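Pullulanase (Klebsiella oxytoca, PDB 2YOC) hydrolyses alpha-1,6-glucosidic linkages in pullulan and related alpha-glucans, and is a substrate of the type 2 secretion system. Local coordinates at residues B[403-415]-B[941-954]. Sequence-based numbering, arbitrary orientation.
With SO4 (sulfate ion), chain C.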
loop_
_atom_site.group_PDB
_atom_site.type_symbol
_atom_site.label_atom_id
_atom_site.label_comp_id
_atom_site.label_asym_id
_atom_site.label_seq_id
_atom_site.Cartn_x
_atom_site.Cartn_y
_atom_site.Cartn_z
ATOM N N GLN B 403 41.626 -1.322 0.135
ATOM C CA GLN B 403 40.449 -0.568 0.536
ATOM C C GLN B 403 40.246 0.635 -0.445
ATOM O O GLN B 403 39.524 1.605 -0.134
ATOM C CB GLN B 403 40.650 -0.081 1.975
ATOM C CG GLN B 403 40.386 -1.140 3.044
ATOM C CD GLN B 403 40.483 -0.675 4.489
ATOM O OE1 GLN B 403 40.658 -1.481 5.392
ATOM N NE2 GLN B 403 40.367 0.614 4.754
ATOM N N LYS B 404 40.896 0.565 -1.639
ATOM C CA LYS B 404 40.854 1.635 -2.647
ATOM C C LYS B 404 39.491 1.798 -3.312
ATOM O O LYS B 404 38.950 2.895 -3.320
ATOM C CB LYS B 404 42.003 1.521 -3.671
ATOM C CG LYS B 404 42.288 2.843 -4.379
ATOM C CD LYS B 404 43.568 2.902 -5.204
ATOM C CE LYS B 404 43.339 2.408 -6.617
ATOM N NZ LYS B 404 42.221 3.116 -7.314
ATOM N N THR B 405 38.926 0.721 -3.850
ATOM C CA THR B 405 37.649 0.790 -4.539
ATOM C C THR B 405 36.489 0.230 -3.709
ATOM O O THR B 405 36.695 -0.436 -2.683
ATOM C CB THR B 405 37.761 0.100 -5.896
ATOM O OG1 THR B 405 37.673 -1.300 -5.742
ATOM C CG2 THR B 405 39.020 0.428 -6.629
ATOM N N LYS B 406 35.248 0.490 -4.180
ATOM C CA LYS B 406 34.025 -0.028 -3.549
ATOM C C LYS B 406 34.110 -1.573 -3.594
ATOM O O LYS B 406 33.846 -2.225 -2.578
ATOM C CB LYS B 406 32.763 0.508 -4.258
ATOM C CG LYS B 406 32.447 1.955 -3.899
ATOM C CD LYS B 406 31.474 2.587 -4.880
ATOM C CE LYS B 406 31.492 4.086 -4.733
ATOM N NZ LYS B 406 31.128 4.782 -5.996
ATOM N N ALA B 407 34.590 -2.135 -4.738
ATOM C CA ALA B 407 34.801 -3.564 -4.893
ATOM C C ALA B 407 35.875 -4.062 -3.893
ATOM O O ALA B 407 35.686 -5.127 -3.279
ATOM C CB ALA B 407 35.179 -3.886 -6.305
ATOM N N ASP B 408 36.929 -3.243 -3.629
ATOM C CA ASP B 408 37.946 -3.568 -2.620
ATOM C C ASP B 408 37.288 -3.605 -1.253
ATOM O O ASP B 408 37.434 -4.599 -0.551
ATOM C CB ASP B 408 39.100 -2.550 -2.619
ATOM C CG ASP B 408 39.915 -2.513 -3.879
ATOM O OD1 ASP B 408 39.915 -3.527 -4.622
ATOM O OD2 ASP B 408 40.549 -1.473 -4.137
ATOM N N LEU B 409 36.515 -2.551 -0.915
ATOM C CA LEU B 409 35.797 -2.406 0.353
ATOM C C LEU B 409 34.822 -3.500 0.605
ATOM O O LEU B 409 34.797 -4.032 1.701
ATOM C CB LEU B 409 35.032 -1.096 0.403
ATOM C CG LEU B 409 35.818 0.153 0.530
ATOM C CD1 LEU B 409 34.913 1.319 0.406
ATOM C CD2 LEU B 409 36.544 0.195 1.849
ATOM N N ALA B 410 33.992 -3.821 -0.394
ATOM C CA ALA B 410 32.969 -4.863 -0.292
ATOM C C ALA B 410 33.541 -6.230 0.140
ATOM O O ALA B 410 32.818 -7.028 0.739
ATOM C CB ALA B 410 32.221 -4.995 -1.617
ATOM N N LYS B 411 34.850 -6.467 -0.123
ATOM C CA LYS B 411 35.519 -7.709 0.249
ATOM C C LYS B 411 35.705 -7.849 1.740
ATOM O O LYS B 411 35.870 -8.978 2.208
ATOM C CB LYS B 411 36.825 -7.896 -0.536
ATOM C CG LYS B 411 36.578 -8.486 -1.927
ATOM C CD LYS B 411 37.426 -7.860 -3.017
ATOM C CE LYS B 411 36.992 -8.238 -4.433
ATOM N NZ LYS B 411 35.718 -7.589 -4.888
HETATM N N MSE B 412 35.600 -6.713 2.488
HETATM C CA MSE B 412 35.727 -6.600 3.949
HETATM C C MSE B 412 34.916 -7.633 4.739
HETATM O O MSE B 412 33.685 -7.656 4.653
HETATM C CB MSE B 412 35.387 -5.175 4.405
HETATM C CG MSE B 412 35.998 -4.773 5.739
HETATM SE SE MSE B 412 35.505 -2.926 6.243
HETATM C CE MSE B 412 36.702 -1.950 4.999
ATOM N N THR B 413 35.635 -8.481 5.517
ATOM C CA THR B 413 35.079 -9.540 6.368
ATOM C C THR B 413 35.641 -9.358 7.792
ATOM O O THR B 413 36.764 -9.780 8.091
ATOM C CB THR B 413 35.338 -10.903 5.696
ATOM O OG1 THR B 413 34.582 -10.939 4.498
ATOM C CG2 THR B 413 34.902 -12.064 6.530
ATOM N N ILE B 414 34.860 -8.683 8.643
ATOM C CA ILE B 414 35.223 -8.259 10.013
ATOM C C ILE B 414 34.959 -9.298 11.086
ATOM O O ILE B 414 33.894 -9.919 11.094
ATOM C CB ILE B 414 34.575 -6.889 10.398
ATOM C CG1 ILE B 414 34.667 -5.878 9.256
ATOM C CG2 ILE B 414 35.209 -6.317 11.650
ATOM C CD1 ILE B 414 33.686 -4.721 9.396
ATOM N N HIS B 415 35.934 -9.427 12.019
ATOM C CA HIS B 415 35.961 -10.286 13.192
ATOM C C HIS B 415 36.159 -9.322 14.360
ATOM O O HIS B 415 37.263 -8.802 14.544
ATOM C CB HIS B 415 37.157 -11.256 13.100
ATOM C CG HIS B 415 37.056 -12.454 14.002
ATOM N ND1 HIS B 415 36.202 -13.509 13.706
ATOM C CD2 HIS B 415 37.725 -12.742 15.146
ATOM C CE1 HIS B 415 36.368 -14.393 14.675
ATOM N NE2 HIS B 415 37.278 -13.983 15.562
ATOM N N THR B 941 33.424 -18.141 4.212
ATOM C CA THR B 941 34.359 -17.053 3.954
ATOM C C THR B 941 35.128 -17.342 2.681
ATOM O O THR B 941 35.336 -16.424 1.875
ATOM C CB THR B 941 35.268 -16.743 5.181
ATOM O OG1 THR B 941 36.123 -17.853 5.464
ATOM C CG2 THR B 941 34.489 -16.309 6.430
ATOM N N GLU B 942 35.528 -18.618 2.480
ATOM C CA GLU B 942 36.257 -19.046 1.277
ATOM C C GLU B 942 35.416 -18.743 0.040
ATOM O O GLU B 942 35.920 -18.139 -0.920
ATOM C CB GLU B 942 36.669 -20.528 1.348
ATOM C CG GLU B 942 37.853 -20.776 2.273
ATOM C CD GLU B 942 38.398 -22.189 2.348
ATOM O OE1 GLU B 942 37.926 -22.985 3.198
ATOM O OE2 GLU B 942 39.354 -22.474 1.592
ATOM N N LEU B 943 34.112 -19.079 0.113
ATOM C CA LEU B 943 33.127 -18.810 -0.931
ATOM C C LEU B 943 33.069 -17.316 -1.284
ATOM O O LEU B 943 33.195 -16.968 -2.458
ATOM C CB LEU B 943 31.742 -19.326 -0.511
ATOM C CG LEU B 943 31.582 -20.852 -0.492
ATOM C CD1 LEU B 943 30.353 -21.257 0.278
ATOM C CD2 LEU B 943 31.557 -21.430 -1.885
ATOM N N ARG B 944 32.928 -16.442 -0.248
ATOM C CA ARG B 944 32.878 -14.971 -0.338
ATOM C C ARG B 944 34.064 -14.448 -1.140
ATOM O O ARG B 944 33.880 -13.575 -2.000
ATOM C CB ARG B 944 32.856 -14.369 1.076
ATOM C CG ARG B 944 32.869 -12.853 1.132
ATOM C CD ARG B 944 32.444 -12.334 2.477
ATOM N NE ARG B 944 32.275 -10.882 2.471
ATOM C CZ ARG B 944 31.133 -10.247 2.222
ATOM N NH1 ARG B 944 30.028 -10.933 1.953
ATOM N NH2 ARG B 944 31.086 -8.917 2.250
ATOM N N LYS B 945 35.279 -15.003 -0.884
ATOM C CA LYS B 945 36.477 -14.604 -1.614
ATOM C C LYS B 945 36.673 -15.364 -2.951
ATOM O O LYS B 945 37.589 -15.037 -3.708
ATOM C CB LYS B 945 37.735 -14.617 -0.710
ATOM C CG LYS B 945 38.093 -15.946 -0.054
ATOM C CD LYS B 945 39.398 -15.850 0.718
ATOM C CE LYS B 945 40.506 -16.688 0.137
ATOM N NZ LYS B 945 40.550 -18.034 0.765
ATOM N N SER B 946 35.787 -16.342 -3.264
ATOM C CA SER B 946 35.870 -17.148 -4.481
ATOM C C SER B 946 35.403 -16.488 -5.777
ATOM O O SER B 946 35.581 -17.085 -6.829
ATOM C CB SER B 946 35.195 -18.497 -4.277
ATOM O OG SER B 946 33.829 -18.502 -4.651
ATOM N N SER B 947 34.777 -15.294 -5.726
ATOM C CA SER B 947 34.305 -14.615 -6.942
ATOM C C SER B 947 34.131 -13.130 -6.742
ATOM O O SER B 947 33.564 -12.727 -5.716
ATOM C CB SER B 947 32.970 -15.193 -7.404
ATOM O OG SER B 947 32.568 -14.528 -8.592
ATOM N N PRO B 948 34.484 -12.285 -7.745
ATOM C CA PRO B 948 34.244 -10.845 -7.590
ATOM C C PRO B 948 32.747 -10.518 -7.591
ATOM O O PRO B 948 32.373 -9.399 -7.204
ATOM C CB PRO B 948 34.972 -10.243 -8.794
ATOM C CG PRO B 948 35.015 -11.283 -9.800
ATOM C CD PRO B 948 35.140 -12.574 -9.039
ATOM N N LEU B 949 31.897 -11.509 -8.028
ATOM C CA LEU B 949 30.440 -11.410 -8.111
ATOM C C LEU B 949 29.760 -11.295 -6.752
ATOM O O LEU B 949 28.684 -10.710 -6.664
ATOM C CB LEU B 949 29.845 -12.559 -8.935
ATOM C CG LEU B 949 30.178 -12.605 -10.453
ATOM C CD1 LEU B 949 29.624 -13.863 -11.098
ATOM C CD2 LEU B 949 29.662 -11.362 -11.208
ATOM N N PHE B 950 30.384 -11.835 -5.702
ATOM C CA PHE B 950 29.856 -11.778 -4.339
ATOM C C PHE B 950 29.990 -10.380 -3.711
ATOM O O PHE B 950 29.237 -10.043 -2.782
ATOM C CB PHE B 950 30.621 -12.751 -3.441
ATOM C CG PHE B 950 30.210 -14.179 -3.618
ATOM C CD1 PHE B 950 28.956 -14.614 -3.204
ATOM C CD2 PHE B 950 31.075 -15.103 -4.194
ATOM C CE1 PHE B 950 28.580 -15.952 -3.352
ATOM C CE2 PHE B 950 30.687 -16.436 -4.356
ATOM C CZ PHE B 950 29.445 -16.853 -3.928
ATOM N N THR B 951 31.000 -9.612 -4.170
ATOM C CA THR B 951 31.380 -8.308 -3.630
ATOM C C THR B 951 31.462 -7.243 -4.731
ATOM O O THR B 951 32.548 -6.729 -5.032
ATOM C CB THR B 951 32.701 -8.464 -2.864
ATOM O OG1 THR B 951 33.716 -8.905 -3.784
ATOM C CG2 THR B 951 32.580 -9.422 -1.668
ATOM N N LEU B 952 30.303 -6.933 -5.343
ATOM C CA LEU B 952 30.186 -5.978 -6.449
ATOM C C LEU B 952 30.571 -4.552 -6.081
ATOM O O LEU B 952 31.036 -3.821 -6.963
ATOM C CB LEU B 952 28.802 -6.010 -7.104
ATOM C CG LEU B 952 28.370 -7.270 -7.859
ATOM C CD1 LEU B 952 26.904 -7.181 -8.270
ATOM C CD2 LEU B 952 29.228 -7.512 -9.089
ATOM N N GLY B 953 30.368 -4.157 -4.809
ATOM C CA GLY B 953 30.715 -2.818 -4.335
ATOM C C GLY B 953 29.843 -1.655 -4.792
ATOM O O GLY B 953 29.417 -0.859 -3.950
ATOM N N ASP B 954 29.615 -1.487 -6.123
ATOM C CA ASP B 954 28.795 -0.378 -6.640
ATOM C C ASP B 954 27.305 -0.723 -6.633
ATOM O O ASP B 954 26.921 -1.758 -7.183
ATOM C CB ASP B 954 29.193 0.005 -8.067
ATOM C CG ASP B 954 30.451 0.840 -8.193
ATOM O OD1 ASP B 954 30.345 2.089 -8.098
ATOM O OD2 ASP B 954 31.538 0.253 -8.490
HETATM S S SO4 C . 35.172 2.719 -7.393
HETATM O O1 SO4 C . 35.991 2.320 -8.551
HETATM O O2 SO4 C . 33.923 3.358 -7.870
HETATM O O3 SO4 C . 34.814 1.526 -6.659
HETATM O O4 SO4 C . 35.929 3.641 -6.522
#
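Lys411 supplies the one clear hydrogen bond of this contact, and it illustrates how a lysine can serve two chain segments at once. Its side chain leaves the backbone pointing away from 941-954, then bends back at chi2 (139°) and chi4, bringing Lys411 NZ to Thr951 OG1 at 2.6 Å. Lys411 NZ also donates to Ala407 O at 2.9 Å, from above the carbonyl plane, so one ammonium group ties the loop to the short helix 406-410.

Ala410 CB meets Thr951 CB at 3.7 Å, while Gly953, with positive phi, lets the chain pass close to Ala407, their CA atoms 4.2 Å apart.

Arg944, extended as far as NE, runs past the Thr413 side chain, which points the opposite way, and Thr951 CG2 sits over the centre of one guanidinium face. Arg944 NH2 lies 3.0 Å from Ala410 O, but the group is held chiefly by carbonyls of Met855, Gly857 and Gly859.

At the outer end Lys406 crosses Asp954 in a long salt bridge (NZ to OD1, 3.5 Å), and its backbone N donates to a sulfate, probably from the crystallisation liquor.

The arrangement joins the N-terminal end of the first strand of an alpha-amylase-type (beta/alpha)8 barrel to the segment leading into the C-terminal beta domain.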